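PDB 4R85: cytosine deaminase from Klebsiella pneumoniae, which probably catalyses the hydrolytic deamination of 5-methylcytosine and of cytosine at an iron(II)-containing active site of the amidohydrolase fold. Local coordinates for residues A[41-52]-A[371-380]; A[120-129]-A[163-171]. All coordinates share one frame; numbering follows the deposited sequence.

Contact 1 (A[41-52]-A[371-380]); sequences IDAQGRLAIPPF and NLLILDAEND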
ATOM      1  N   ILE A  41     -11.779 -24.554 -19.138  1.00 28.08           N
ATOM      2  CA  ILE A  41     -11.867 -23.453 -18.194  1.00 29.37           C
ATOM      3  C   ILE A  41     -12.110 -22.157 -18.954  1.00 29.83           C
ATOM      4  O   ILE A  41     -11.333 -21.795 -19.839  1.00 28.16           O
ATOM      5  CB  ILE A  41     -10.590 -23.331 -17.345  1.00 29.36           C
ATOM      6  CG1 ILE A  41     -10.460 -24.549 -16.430  1.00 31.13           C
ATOM      7  CG2 ILE A  41     -10.623 -22.065 -16.523  1.00 28.37           C
ATOM      8  CD1 ILE A  41      -9.164 -24.606 -15.661  1.00 25.81           C
ATOM      9  N   ASP A  42     -13.202 -21.471 -18.629  1.00 27.83           N
ATOM     10  CA  ASP A  42     -13.523 -20.208 -19.285  1.00 29.77           C
ATOM     11  C   ASP A  42     -12.962 -19.041 -18.484  1.00 29.27           C
ATOM     12  O   ASP A  42     -13.469 -18.703 -17.411  1.00 30.26           O
ATOM     13  CB  ASP A  42     -15.037 -20.058 -19.474  1.00 31.13           C
ATOM     14  CG  ASP A  42     -15.411 -18.905 -20.407  1.00 30.25           C
ATOM     15  OD1 ASP A  42     -14.540 -18.079 -20.751  1.00 25.36           O
ATOM     16  OD2 ASP A  42     -16.596 -18.816 -20.785  1.00 33.33           O
ATOM     17  N   ALA A  43     -11.903 -18.431 -19.010  1.00 24.44           N
ATOM     18  CA  ALA A  43     -11.271 -17.293 -18.357  1.00 24.52           C
ATOM     19  C   ALA A  43     -12.159 -16.052 -18.412  1.00 28.51           C
ATOM     20  O   ALA A  43     -11.935 -15.091 -17.678  1.00 26.55           O
ATOM     21  CB  ALA A  43      -9.919 -17.005 -18.978  1.00 27.63           C
ATOM     22  N   GLN A  44     -13.158 -16.079 -19.292  1.00 31.65           N
ATOM     23  CA  GLN A  44     -14.134 -14.997 -19.401  1.00 30.59           C
ATOM     24  C   GLN A  44     -13.486 -13.634 -19.630  1.00 27.30           C
ATOM     25  O   GLN A  44     -13.952 -12.625 -19.099  1.00 26.98           O
ATOM     26  CB  GLN A  44     -15.040 -14.956 -18.160  1.00 30.81           C
ATOM     27  CG  GLN A  44     -15.939 -16.179 -18.012  1.00 30.74           C
ATOM     28  CD  GLN A  44     -16.901 -16.064 -16.843  1.00 37.91           C
ATOM     29  OE1 GLN A  44     -16.504 -15.723 -15.733  1.00 39.65           O
ATOM     30  NE2 GLN A  44     -18.172 -16.348 -17.091  1.00 37.84           N
ATOM     31  N   GLY A  45     -12.412 -13.613 -20.419  1.00 23.95           N
ATOM     32  CA  GLY A  45     -11.716 -12.379 -20.733  1.00 24.47           C
ATOM     33  C   GLY A  45     -10.712 -11.954 -19.678  1.00 24.65           C
ATOM     34  O   GLY A  45     -10.160 -10.860 -19.738  1.00 24.58           O
ATOM     35  N   ARG A  46     -10.466 -12.816 -18.700  1.00 23.87           N
ATOM     36  CA  ARG A  46      -9.482 -12.498 -17.675  1.00 24.87           C
ATOM     37  C   ARG A  46      -8.065 -12.830 -18.114  1.00 19.44           C
ATOM     38  O   ARG A  46      -7.845 -13.675 -18.979  1.00 23.08           O
ATOM     39  CB  ARG A  46      -9.809 -13.220 -16.379  1.00 20.03           C
ATOM     40  CG  ARG A  46     -11.041 -12.682 -15.713  1.00 26.59           C
ATOM     41  CD  ARG A  46     -11.430 -13.534 -14.549  1.00 29.67           C
ATOM     42  NE  ARG A  46     -12.708 -13.114 -13.989  1.00 37.00           N
ATOM     43  CZ  ARG A  46     -13.838 -13.798 -14.124  1.00 41.69           C
ATOM     44  NH1 ARG A  46     -13.844 -14.940 -14.796  1.00 44.85           N
ATOM     45  NH2 ARG A  46     -14.961 -13.342 -13.583  1.00 44.08           N
ATOM     46  N   LEU A  47      -7.110 -12.152 -17.498  1.00 18.63           N
ATOM     47  CA  LEU A  47      -5.699 -12.329 -17.792  1.00 23.74           C
ATOM     48  C   LEU A  47      -5.139 -13.681 -17.312  1.00 24.45           C
ATOM     49  O   LEU A  47      -5.349 -14.079 -16.163  1.00 26.73           O
ATOM     50  CB  LEU A  47      -4.956 -11.187 -17.111  1.00 22.49           C
ATOM     51  CG  LEU A  47      -3.550 -10.746 -17.452  1.00 27.50           C
ATOM     52  CD1 LEU A  47      -3.400 -10.471 -18.922  1.00 21.34           C
ATOM     53  CD2 LEU A  47      -3.258  -9.495 -16.635  1.00 21.28           C
ATOM     54  N   ALA A  48      -4.436 -14.390 -18.194  1.00 21.77           N
ATOM     55  CA  ALA A  48      -3.632 -15.543 -17.786  1.00 21.73           C
ATOM     56  C   ALA A  48      -2.167 -15.119 -17.734  1.00 22.06           C
ATOM     57  O   ALA A  48      -1.654 -14.534 -18.688  1.00 18.15           O
ATOM     58  CB  ALA A  48      -3.812 -16.706 -18.761  1.00 20.44           C
ATOM     59  N   ILE A  49      -1.495 -15.399 -16.623  1.00 17.62           N
ATOM     60  CA  ILE A  49      -0.091 -15.015 -16.454  1.00 18.55           C
ATOM     61  C   ILE A  49       0.691 -16.169 -15.854  1.00 17.74           C
ATOM     62  O   ILE A  49       0.110 -17.065 -15.233  1.00 20.76           O
ATOM     63  CB  ILE A  49       0.063 -13.821 -15.489  1.00 17.63           C
ATOM     64  CG1 ILE A  49      -0.641 -14.129 -14.165  1.00 19.53           C
ATOM     65  CG2 ILE A  49      -0.487 -12.548 -16.099  1.00 15.66           C
ATOM     66  CD1 ILE A  49      -0.285 -13.172 -13.055  1.00 21.44           C
ATOM     67  N   PRO A  50       2.016 -16.163 -16.039  1.00 16.15           N
ATOM     68  CA  PRO A  50       2.836 -17.112 -15.284  1.00 18.63           C
ATOM     69  C   PRO A  50       2.746 -16.770 -13.783  1.00 20.31           C
ATOM     70  O   PRO A  50       2.307 -15.669 -13.429  1.00 16.78           O
ATOM     71  CB  PRO A  50       4.242 -16.868 -15.844  1.00 24.33           C
ATOM     72  CG  PRO A  50       4.205 -15.447 -16.356  1.00 18.32           C
ATOM     73  CD  PRO A  50       2.827 -15.319 -16.936  1.00 20.87           C
ATOM     74  N   PRO A  51       3.125 -17.709 -12.902  1.00 20.13           N
ATOM     75  CA  PRO A  51       2.895 -17.494 -11.464  1.00 17.58           C
ATOM     76  C   PRO A  51       3.636 -16.286 -10.913  1.00 17.05           C
ATOM     77  O   PRO A  51       4.656 -15.857 -11.462  1.00 16.03           O
ATOM     78  CB  PRO A  51       3.451 -18.771 -10.819  1.00 17.82           C
ATOM     79  CG  PRO A  51       3.487 -19.789 -11.940  1.00 16.58           C
ATOM     80  CD  PRO A  51       3.760 -19.012 -13.179  1.00 15.58           C
ATOM     81  N   PHE A  52       3.122 -15.724  -9.827  1.00 16.73           N
ATOM     82  CA  PHE A  52       3.863 -14.672  -9.153  1.00 17.45           C
ATOM     83  C   PHE A  52       5.132 -15.272  -8.549  1.00 18.13           C
ATOM     84  O   PHE A  52       5.190 -16.475  -8.270  1.00 17.48           O
ATOM     85  CB  PHE A  52       3.012 -14.007  -8.073  1.00 14.67           C
ATOM     86  CG  PHE A  52       1.922 -13.121  -8.618  1.00 15.68           C
ATOM     87  CD1 PHE A  52       0.593 -13.397  -8.360  1.00 17.04           C
ATOM     88  CD2 PHE A  52       2.235 -12.006  -9.386  1.00 15.59           C
ATOM     89  CE1 PHE A  52      -0.415 -12.580  -8.858  1.00 18.60           C
ATOM     90  CE2 PHE A  52       1.238 -11.187  -9.885  1.00 14.63           C
ATOM     91  CZ  PHE A  52      -0.092 -11.477  -9.622  1.00 18.61           C
ATOM     92  N   ASN A 371       2.578 -23.974 -15.541  1.00 21.07           N
ATOM     93  CA  ASN A 371       2.422 -23.246 -14.298  1.00 19.98           C
ATOM     94  C   ASN A 371       1.882 -21.872 -14.641  1.00 21.17           C
ATOM     95  O   ASN A 371       2.568 -21.086 -15.295  1.00 21.90           O
ATOM     96  CB  ASN A 371       3.773 -23.077 -13.597  1.00 22.26           C
ATOM     97  CG  ASN A 371       4.474 -24.398 -13.331  1.00 25.40           C
ATOM     98  OD1 ASN A 371       3.846 -25.456 -13.301  1.00 25.37           O
ATOM     99  ND2 ASN A 371       5.785 -24.340 -13.126  1.00 24.02           N
ATOM    100  N   LEU A 372       0.660 -21.579 -14.209  1.00 18.97           N
ATOM    101  CA  LEU A 372       0.032 -20.310 -14.546  1.00 19.30           C
ATOM    102  C   LEU A 372      -1.148 -19.963 -13.640  1.00 23.26           C
ATOM    103  O   LEU A 372      -1.681 -20.822 -12.923  1.00 25.78           O
ATOM    104  CB  LEU A 372      -0.419 -20.312 -16.014  1.00 20.75           C
ATOM    105  CG  LEU A 372      -1.613 -21.197 -16.388  1.00 25.64           C
ATOM    106  CD1 LEU A 372      -2.255 -20.698 -17.671  1.00 30.54           C
ATOM    107  CD2 LEU A 372      -1.202 -22.651 -16.550  1.00 31.05           C
ATOM    108  N   LEU A 373      -1.547 -18.695 -13.688  1.00 17.22           N
ATOM    109  CA  LEU A 373      -2.658 -18.191 -12.901  1.00 19.24           C
ATOM    110  C   LEU A 373      -3.697 -17.553 -13.798  1.00 23.28           C
ATOM    111  O   LEU A 373      -3.387 -17.074 -14.896  1.00 27.34           O
ATOM    112  CB  LEU A 373      -2.183 -17.116 -11.918  1.00 22.26           C
ATOM    113  CG  LEU A 373      -0.954 -17.374 -11.052  1.00 25.33           C
ATOM    114  CD1 LEU A 373      -0.651 -16.138 -10.222  1.00 18.95           C
ATOM    115  CD2 LEU A 373      -1.153 -18.593 -10.159  1.00 26.63           C
ATOM    116  N   ILE A 374      -4.932 -17.545 -13.329  1.00 18.00           N
ATOM    117  CA  ILE A 374      -5.952 -16.695 -13.920  1.00 24.89           C
ATOM    118  C   ILE A 374      -6.286 -15.608 -12.898  1.00 17.84           C
ATOM    119  O   ILE A 374      -6.713 -15.909 -11.786  1.00 25.33           O
ATOM    120  CB  ILE A 374      -7.207 -17.489 -14.299  1.00 24.24           C
ATOM    121  CG1 ILE A 374      -6.873 -18.516 -15.390  1.00 27.06           C
ATOM    122  CG2 ILE A 374      -8.315 -16.543 -14.765  1.00 28.36           C
ATOM    123  CD1 ILE A 374      -7.996 -19.460 -15.702  1.00 22.98           C
ATOM    124  N   LEU A 375      -6.048 -14.354 -13.271  1.00 17.46           N
ATOM    125  CA  LEU A 375      -6.256 -13.201 -12.391  1.00 21.64           C
ATOM    126  C   LEU A 375      -7.584 -12.539 -12.717  1.00 26.72           C
ATOM    127  O   LEU A 375      -7.957 -12.460 -13.882  1.00 20.43           O
ATOM    128  CB  LEU A 375      -5.173 -12.158 -12.625  1.00 21.19           C
ATOM    129  CG  LEU A 375      -3.836 -12.129 -11.915  1.00 26.66           C
ATOM    130  CD1 LEU A 375      -3.148 -10.831 -12.284  1.00 18.82           C
ATOM    131  CD2 LEU A 375      -4.024 -12.234 -10.400  1.00 26.87           C
ATOM    132  N   ASP A 376      -8.279 -12.033 -11.700  1.00 24.25           N
ATOM    133  CA  ASP A 376      -9.569 -11.382 -11.906  1.00 24.84           C
ATOM    134  C   ASP A 376      -9.396  -9.936 -12.385  1.00 27.27           C
ATOM    135  O   ASP A 376      -9.823  -8.989 -11.718  1.00 22.51           O
ATOM    136  CB  ASP A 376     -10.401 -11.427 -10.622  1.00 26.73           C
ATOM    137  CG  ASP A 376     -11.855 -11.032 -10.844  1.00 33.85           C
ATOM    138  OD1 ASP A 376     -12.347 -11.136 -11.994  1.00 30.96           O
ATOM    139  OD2 ASP A 376     -12.507 -10.622  -9.857  1.00 37.72           O
ATOM    140  N   ALA A 377      -8.762  -9.784 -13.543  1.00 24.54           N
ATOM    141  CA  ALA A 377      -8.544  -8.486 -14.173  1.00 22.94           C
ATOM    142  C   ALA A 377      -8.133  -8.738 -15.616  1.00 24.15           C
ATOM    143  O   ALA A 377      -7.713  -9.843 -15.945  1.00 26.51           O
ATOM    144  CB  ALA A 377      -7.460  -7.729 -13.449  1.00 19.40           C
ATOM    145  N   GLU A 378      -8.233  -7.724 -16.474  1.00 19.56           N
ATOM    146  CA  GLU A 378      -7.982  -7.930 -17.902  1.00 26.75           C
ATOM    147  C   GLU A 378      -6.625  -7.418 -18.394  1.00 24.83           C
ATOM    148  O   GLU A 378      -6.228  -7.703 -19.523  1.00 28.32           O
ATOM    149  CB  GLU A 378      -9.106  -7.325 -18.750  1.00 27.37           C
ATOM    150  CG  GLU A 378      -9.128  -5.810 -18.761  1.00 33.21           C
ATOM    151  CD  GLU A 378     -10.029  -5.233 -17.693  1.00 43.02           C
ATOM    152  OE1 GLU A 378      -9.959  -5.700 -16.533  1.00 45.67           O
ATOM    153  OE2 GLU A 378     -10.817  -4.316 -18.024  1.00 47.66           O
ATOM    154  N   ASN A 379      -5.927  -6.655 -17.556  1.00 18.25           N
ATOM    155  CA  ASN A 379      -4.612  -6.121 -17.911  1.00 21.28           C
ATOM    156  C   ASN A 379      -3.824  -5.722 -16.657  1.00 18.57           C
ATOM    157  O   ASN A 379      -4.359  -5.831 -15.554  1.00 17.94           O
ATOM    158  CB  ASN A 379      -4.726  -4.959 -18.921  1.00 22.14           C
ATOM    159  CG  ASN A 379      -5.533  -3.776 -18.390  1.00 25.04           C
ATOM    160  OD1 ASN A 379      -5.563  -3.506 -17.200  1.00 25.60           O
ATOM    161  ND2 ASN A 379      -6.177  -3.052 -19.298  1.00 25.73           N
ATOM    162  N   ASP A 380      -2.574  -5.279 -16.830  1.00 18.39           N
ATOM    163  CA  ASP A 380      -1.690  -4.929 -15.705  1.00 19.10           C
ATOM    164  C   ASP A 380      -2.269  -3.818 -14.825  1.00 20.53           C
ATOM    165  O   ASP A 380      -2.246  -3.906 -13.602  1.00 19.37           O
ATOM    166  CB  ASP A 380      -0.316  -4.457 -16.204  1.00 16.52           C
ATOM    167  CG  ASP A 380       0.540  -5.580 -16.767  1.00 21.14           C
ATOM    168  OD1 ASP A 380      -0.004  -6.519 -17.387  1.00 18.21           O
ATOM    169  OD2 ASP A 380       1.780  -5.495 -16.605  1.00 17.22           O
TER
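Ala48 and Ile49 pair antiparallel with Ile374 and Leu373, joining the first barrel strand of the amidohydrolase fold to a strand that returns from far down the chain; strand 41-42 adds the edge of the small N-terminal sheet, where Ile41 bonds to Lys2 and Ile4. Strand 47-57 thus has strand 111-119 of the barrel as one neighbour and strand 372-375, which leads on to 390-395, as the other. At the regular end of the ladder Leu373 N gives to Ile49 O at 2.8 Å, and Ile49 N gives to Leu373 O at 3.1 Å. Ala48 and Ile374 form the non-hydrogen-bonded pair beside them, and Leu375 N adds a single bond to Leu47 O.

The packing is tightest on the sheet face carrying Leu47, Ile49, Leu373 and Leu375. CG1 of Ile49 stands between its backbone N and carbonyl carbon (chi1 54°), and the chain runs on to place CD1 3.8 Å from Leu375 CD1 and over one face of the Phe52 ring, offset toward the rim. Leu375 CD2 meets the edge of that ring, while Leu373 CD1 approaches it obliquely, 3.5 Å from Phe52 CD1. Leu47 CD2 packs on the backbone of Asn379, 3.8 Å from Asn379 C. Pro51 puts CG on Asn371 CB and CD close to Asn371 O. On the other sheet face, Ile374 CD1 reaches Ile41 CG2.

Toward the type I' turn from Ala43 to Arg46 the contact becomes polar and partly exposed. Leu47 N still bonds to Ala377 O. The extended Arg46 chain runs past Leu375 O, with CB 3.2 Å from it, and NH1 is held by Gln44 OE1, which should restrain the guanidinium. A salt bridge ends this side: Arg46 NE donates at 2.8 Å to the anti side of Asp376 OD1, 33° out of the carboxylate plane.

Contact 2 (A[120-129]-A[163-171]); sequences VTDPSLAALQ and LMTRAIEMG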
ATOM      1  N   VAL A 120      22.550 -18.150   8.595  1.00 12.64           N
ATOM      2  CA  VAL A 120      23.515 -19.223   8.853  1.00 14.71           C
ATOM      3  C   VAL A 120      24.557 -18.807   9.896  1.00 15.94           C
ATOM      4  O   VAL A 120      25.477 -19.560  10.194  1.00 17.72           O
ATOM      5  CB  VAL A 120      24.213 -19.722   7.564  1.00 18.10           C
ATOM      6  CG1 VAL A 120      23.182 -20.276   6.577  1.00 17.94           C
ATOM      7  CG2 VAL A 120      25.025 -18.608   6.913  1.00 14.56           C
ATOM      8  N   THR A 121      24.413 -17.607  10.453  1.00 14.44           N
ATOM      9  CA  THR A 121      25.186 -17.259  11.643  1.00 17.00           C
ATOM     10  C   THR A 121      24.453 -17.835  12.853  1.00 20.81           C
ATOM     11  O   THR A 121      23.974 -17.122  13.740  1.00 22.56           O
ATOM     12  CB  THR A 121      25.468 -15.749  11.776  1.00 21.02           C
ATOM     13  OG1 THR A 121      24.252 -15.009  11.621  1.00 25.40           O
ATOM     14  CG2 THR A 121      26.484 -15.301  10.708  1.00 12.42           C
ATOM     15  N   ASP A 122      24.356 -19.158  12.842  1.00 22.60           N
ATOM     16  CA  ASP A 122      23.705 -19.941  13.885  1.00 22.25           C
ATOM     17  C   ASP A 122      24.440 -21.274  13.857  1.00 21.39           C
ATOM     18  O   ASP A 122      24.336 -22.031  12.894  1.00 23.85           O
ATOM     19  CB  ASP A 122      22.207 -20.109  13.577  1.00 22.15           C
ATOM     20  CG  ASP A 122      21.450 -20.875  14.674  1.00 28.70           C
ATOM     21  OD1 ASP A 122      22.101 -21.518  15.521  1.00 30.25           O
ATOM     22  OD2 ASP A 122      20.195 -20.834  14.689  1.00 29.06           O
ATOM     23  N   PRO A 123      25.225 -21.552  14.903  1.00 28.36           N
ATOM     24  CA  PRO A 123      26.082 -22.742  14.894  1.00 25.98           C
ATOM     25  C   PRO A 123      25.297 -24.052  14.770  1.00 23.99           C
ATOM     26  O   PRO A 123      25.879 -25.065  14.393  1.00 24.46           O
ATOM     27  CB  PRO A 123      26.808 -22.659  16.243  1.00 27.39           C
ATOM     28  CG  PRO A 123      26.809 -21.199  16.562  1.00 27.91           C
ATOM     29  CD  PRO A 123      25.479 -20.695  16.073  1.00 26.91           C
ATOM     30  N   SER A 124      23.999 -24.031  15.062  1.00 18.17           N
ATOM     31  CA  SER A 124      23.182 -25.243  14.956  1.00 20.59           C
ATOM     32  C   SER A 124      22.725 -25.491  13.515  1.00 18.46           C
ATOM     33  O   SER A 124      22.409 -26.627  13.149  1.00 21.45           O
ATOM     34  CB  SER A 124      21.949 -25.141  15.865  1.00 21.14           C
ATOM     35  OG  SER A 124      21.060 -24.144  15.380  1.00 22.93           O
ATOM     36  N   LEU A 125      22.692 -24.423  12.716  1.00 18.02           N
ATOM     37  CA  LEU A 125      22.118 -24.454  11.366  1.00 20.73           C
ATOM     38  C   LEU A 125      20.743 -25.130  11.337  1.00 21.89           C
ATOM     39  O   LEU A 125      20.369 -25.770  10.351  1.00 20.02           O
ATOM     40  CB  LEU A 125      23.082 -25.112  10.371  1.00 17.06           C
ATOM     41  CG  LEU A 125      24.381 -24.318  10.187  1.00 15.86           C
ATOM     42  CD1 LEU A 125      25.372 -25.045   9.287  1.00 24.05           C
ATOM     43  CD2 LEU A 125      24.084 -22.930   9.654  1.00 17.00           C
ATOM     44  N   ALA A 126      19.996 -24.971  12.427  1.00 19.66           N
ATOM     45  CA  ALA A 126      18.708 -25.639  12.596  1.00 22.58           C
ATOM     46  C   ALA A 126      17.669 -25.223  11.550  1.00 18.24           C
ATOM     47  O   ALA A 126      17.005 -26.079  10.954  1.00 20.98           O
ATOM     48  CB  ALA A 126      18.173 -25.396  14.005  1.00 24.44           C
ATOM     49  N   ALA A 127      17.515 -23.919  11.335  1.00 19.51           N
ATOM     50  CA  ALA A 127      16.548 -23.430  10.358  1.00 20.06           C
ATOM     51  C   ALA A 127      16.921 -23.880   8.946  1.00 18.97           C
ATOM     52  O   ALA A 127      16.049 -24.197   8.134  1.00 20.88           O
ATOM     53  CB  ALA A 127      16.447 -21.910  10.407  1.00 20.68           C
ATOM     54  N   LEU A 128      18.215 -23.867   8.639  1.00 16.77           N
ATOM     55  CA  LEU A 128      18.656 -24.292   7.310  1.00 19.32           C
ATOM     56  C   LEU A 128      18.265 -25.750   7.084  1.00 20.52           C
ATOM     57  O   LEU A 128      17.731 -26.107   6.036  1.00 21.78           O
ATOM     58  CB  LEU A 128      20.166 -24.115   7.162  1.00 20.63           C
ATOM     59  CG  LEU A 128      20.742 -24.572   5.821  1.00 17.50           C
ATOM     60  CD1 LEU A 128      20.137 -23.770   4.666  1.00 18.09           C
ATOM     61  CD2 LEU A 128      22.245 -24.424   5.845  1.00 15.41           C
ATOM     62  N   GLN A 129      18.522 -26.584   8.083  1.00 18.60           N
ATOM     63  CA  GLN A 129      18.148 -27.992   8.019  1.00 21.52           C
ATOM     64  C   GLN A 129      16.659 -28.137   7.752  1.00 21.40           C
ATOM     65  O   GLN A 129      16.245 -28.906   6.880  1.00 20.78           O
ATOM     66  CB  GLN A 129      18.518 -28.701   9.322  1.00 26.54           C
ATOM     67  CG  GLN A 129      20.015 -28.828   9.532  1.00 38.59           C
ATOM     68  CD  GLN A 129      20.381 -29.383  10.901  1.00 47.34           C
ATOM     69  OE1 GLN A 129      19.630 -30.167  11.492  1.00 48.50           O
ATOM     70  NE2 GLN A 129      21.539 -28.971  11.412  1.00 44.48           N
ATOM     71  N   LEU A 163      30.769 -21.410   8.555  1.00 15.05           N
ATOM     72  CA  LEU A 163      29.318 -21.567   8.536  1.00 14.79           C
ATOM     73  C   LEU A 163      28.747 -21.361   7.134  1.00 17.46           C
ATOM     74  O   LEU A 163      27.871 -22.107   6.703  1.00 14.49           O
ATOM     75  CB  LEU A 163      28.663 -20.603   9.521  1.00 14.45           C
ATOM     76  CG  LEU A 163      28.905 -21.012  10.980  1.00 17.07           C
ATOM     77  CD1 LEU A 163      28.573 -19.844  11.913  1.00 15.57           C
ATOM     78  CD2 LEU A 163      28.064 -22.238  11.308  1.00 16.70           C
ATOM     79  N   MET A 164      29.248 -20.356   6.433  1.00 13.88           N
ATOM     80  CA  MET A 164      28.828 -20.112   5.042  1.00 13.52           C
ATOM     81  C   MET A 164      29.161 -21.320   4.170  1.00 14.01           C
ATOM     82  O   MET A 164      28.338 -21.777   3.383  1.00 19.55           O
ATOM     83  CB  MET A 164      29.512 -18.870   4.480  1.00 16.63           C
ATOM     84  CG  MET A 164      28.945 -17.557   5.016  1.00 15.74           C
ATOM     85  SD  MET A 164      27.263 -17.278   4.429  1.00 15.70           S
ATOM     86  CE  MET A 164      27.568 -16.884   2.686  1.00 13.83           C
ATOM     87  N   THR A 165      30.373 -21.837   4.334  1.00 15.71           N
ATOM     88  CA  THR A 165      30.845 -22.975   3.545  1.00 15.03           C
ATOM     89  C   THR A 165      30.017 -24.211   3.862  1.00 17.06           C
ATOM     90  O   THR A 165      29.587 -24.931   2.961  1.00 16.32           O
ATOM     91  CB  THR A 165      32.338 -23.242   3.823  1.00 15.64           C
ATOM     92  OG1 THR A 165      33.093 -22.062   3.515  1.00 15.82           O
ATOM     93  CG2 THR A 165      32.865 -24.421   3.005  1.00 18.59           C
ATOM     94  N   ARG A 166      29.784 -24.453   5.149  1.00 18.80           N
ATOM     95  CA  ARG A 166      28.999 -25.609   5.578  1.00 16.27           C
ATOM     96  C   ARG A 166      27.578 -25.522   5.024  1.00 15.94           C
ATOM     97  O   ARG A 166      27.030 -26.513   4.554  1.00 18.79           O
ATOM     98  CB  ARG A 166      28.974 -25.698   7.110  1.00 17.36           C
ATOM     99  CG  ARG A 166      28.164 -26.858   7.653  1.00 19.98           C
ATOM    100  CD  ARG A 166      28.824 -28.201   7.338  1.00 21.79           C
ATOM    101  NE  ARG A 166      27.873 -29.290   7.508  1.00 34.28           N
ATOM    102  CZ  ARG A 166      27.691 -30.263   6.625  1.00 42.11           C
ATOM    103  NH1 ARG A 166      28.417 -30.301   5.510  1.00 42.22           N
ATOM    104  NH2 ARG A 166      26.793 -31.209   6.864  1.00 46.00           N
ATOM    105  N   ALA A 167      26.990 -24.329   5.065  1.00 15.81           N
ATOM    106  CA  ALA A 167      25.635 -24.122   4.550  1.00 14.91           C
ATOM    107  C   ALA A 167      25.535 -24.454   3.063  1.00 20.35           C
ATOM    108  O   ALA A 167      24.563 -25.064   2.606  1.00 17.23           O
ATOM    109  CB  ALA A 167      25.192 -22.679   4.792  1.00 14.18           C
ATOM    110  N   ILE A 168      26.537 -24.022   2.309  1.00 16.23           N
ATOM    111  CA  ILE A 168      26.612 -24.328   0.885  1.00 19.13           C
ATOM    112  C   ILE A 168      26.779 -25.829   0.664  1.00 20.04           C
ATOM    113  O   ILE A 168      26.099 -26.423  -0.175  1.00 17.40           O
ATOM    114  CB  ILE A 168      27.746 -23.528   0.206  1.00 15.72           C
ATOM    115  CG1 ILE A 168      27.379 -22.040   0.175  1.00 14.11           C
ATOM    116  CG2 ILE A 168      28.042 -24.067  -1.194  1.00 20.16           C
ATOM    117  CD1 ILE A 168      26.027 -21.755  -0.454  1.00 23.70           C
ATOM    118  N   GLU A 169      27.654 -26.464   1.436  1.00 16.18           N
ATOM    119  CA  GLU A 169      27.839 -27.900   1.268  1.00 17.80           C
ATOM    120  C   GLU A 169      26.575 -28.686   1.623  1.00 21.30           C
ATOM    121  O   GLU A 169      26.295 -29.731   1.029  1.00 17.92           O
ATOM    122  CB  GLU A 169      29.046 -28.398   2.067  1.00 20.43           C
ATOM    123  CG  GLU A 169      30.358 -27.874   1.525  1.00 31.92           C
ATOM    124  CD  GLU A 169      31.562 -28.345   2.314  1.00 41.24           C
ATOM    125  OE1 GLU A 169      31.386 -28.794   3.469  1.00 43.76           O
ATOM    126  OE2 GLU A 169      32.686 -28.263   1.772  1.00 41.93           O
ATOM    127  N   MET A 170      25.808 -28.168   2.577  1.00 16.99           N
ATOM    128  CA  MET A 170      24.548 -28.791   2.978  1.00 19.74           C
ATOM    129  C   MET A 170      23.502 -28.693   1.874  1.00 19.40           C
ATOM    130  O   MET A 170      22.546 -29.473   1.841  1.00 20.54           O
ATOM    131  CB  MET A 170      24.011 -28.146   4.258  1.00 16.94           C
ATOM    132  CG  MET A 170      24.683 -28.646   5.525  1.00 17.76           C
ATOM    133  SD  MET A 170      24.213 -27.617   6.926  1.00 24.02           S
ATOM    134  CE  MET A 170      22.456 -27.937   7.046  1.00 22.08           C
ATOM    135  N   GLY A 171      23.675 -27.721   0.989  1.00 16.91           N
ATOM    136  CA  GLY A 171      22.860 -27.646  -0.210  1.00 20.84           C
ATOM    137  C   GLY A 171      22.124 -26.348  -0.480  1.00 22.53           C
ATOM    138  O   GLY A 171      21.272 -26.307  -1.368  1.00 19.08           O
TER
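Val120, Leu125 and Leu128 meet one side of helix 160-170 in an apolar contact between successive beta-alpha units of the TIM-type barrel. Ala167 is the small residue at its middle: its CB lies 3.6 Å from both Val120 CG1 and Leu128 CD2, letting the loop and the start of helix 126-137 come close to the helix backbone. Leu163 packs against the main chain instead, with its CB 3.4 Å from Val120 O and its CD2 near Pro123 CA.

Two methionines bring sulfur into the contact. Met164, bent at chi2 and chi3, swings its SD to 3.6 Å from Val120 CG2, although its CB points away from the loop. Met170 bends at chi3 (65°), so that SD touches Leu125 CD1 while CE lies between Leu128 CD2 and Gln129 CG, 3.6 Å from the latter. Leu125 CD1 also reaches the aliphatic CG of Arg166. The Arg166 chain, bent at chi2, reaches toward the C-terminal end of its helix, and Met170 CG lies over the centre of one guanidinium face.

Polar bonds shape each segment from within. Asp122 OD1 accepts from Ser124 N and, at 2.8 Å, from Ser124 OG, both on the same face of the carboxylate; Ser124 OG in turn accepts from Ala126 N. This Asx turn and ST turn lead into helix 126-137, with Leu125 at the N-cap position. At the far end of helix 160-170, Gly171 closes a Schellman motif.

Val120 is backbone-bonded to Phe149 of the 5-methylcytosine pocket, and the Thr121 side chain is about 9 Å from that ligand, nearest atoms. Strand 143-149 packs against both segments: Ala148 on Val120 and Ala167, Ile146 on Leu128. Helix 185-202 flanks helix 160-170, Leu198 touching Met164.

From the N terminus the chain passes through strands 2-7, 14-20 and 23-29 before residues 41-52 enter the barrel by its first strand. Contact 2 then closes a short loop: only 33 residues, including strand 143-149, separate 120-129 from 163-171, and it ties neighbouring barrel units together. Contact 1 closes much later, when 371-380 returns after 318 intervening residues to join the barrel's first strand and the edge of the small N-terminal sheet to strand 372-375 and the strands 390-395 and 398-403 that follow. Contact 2 is therefore wholly enclosed by contact 1, without crossing. Their centres lie 39 Å apart on opposite sides of the chain's centre, their nearest atoms about 20 Å.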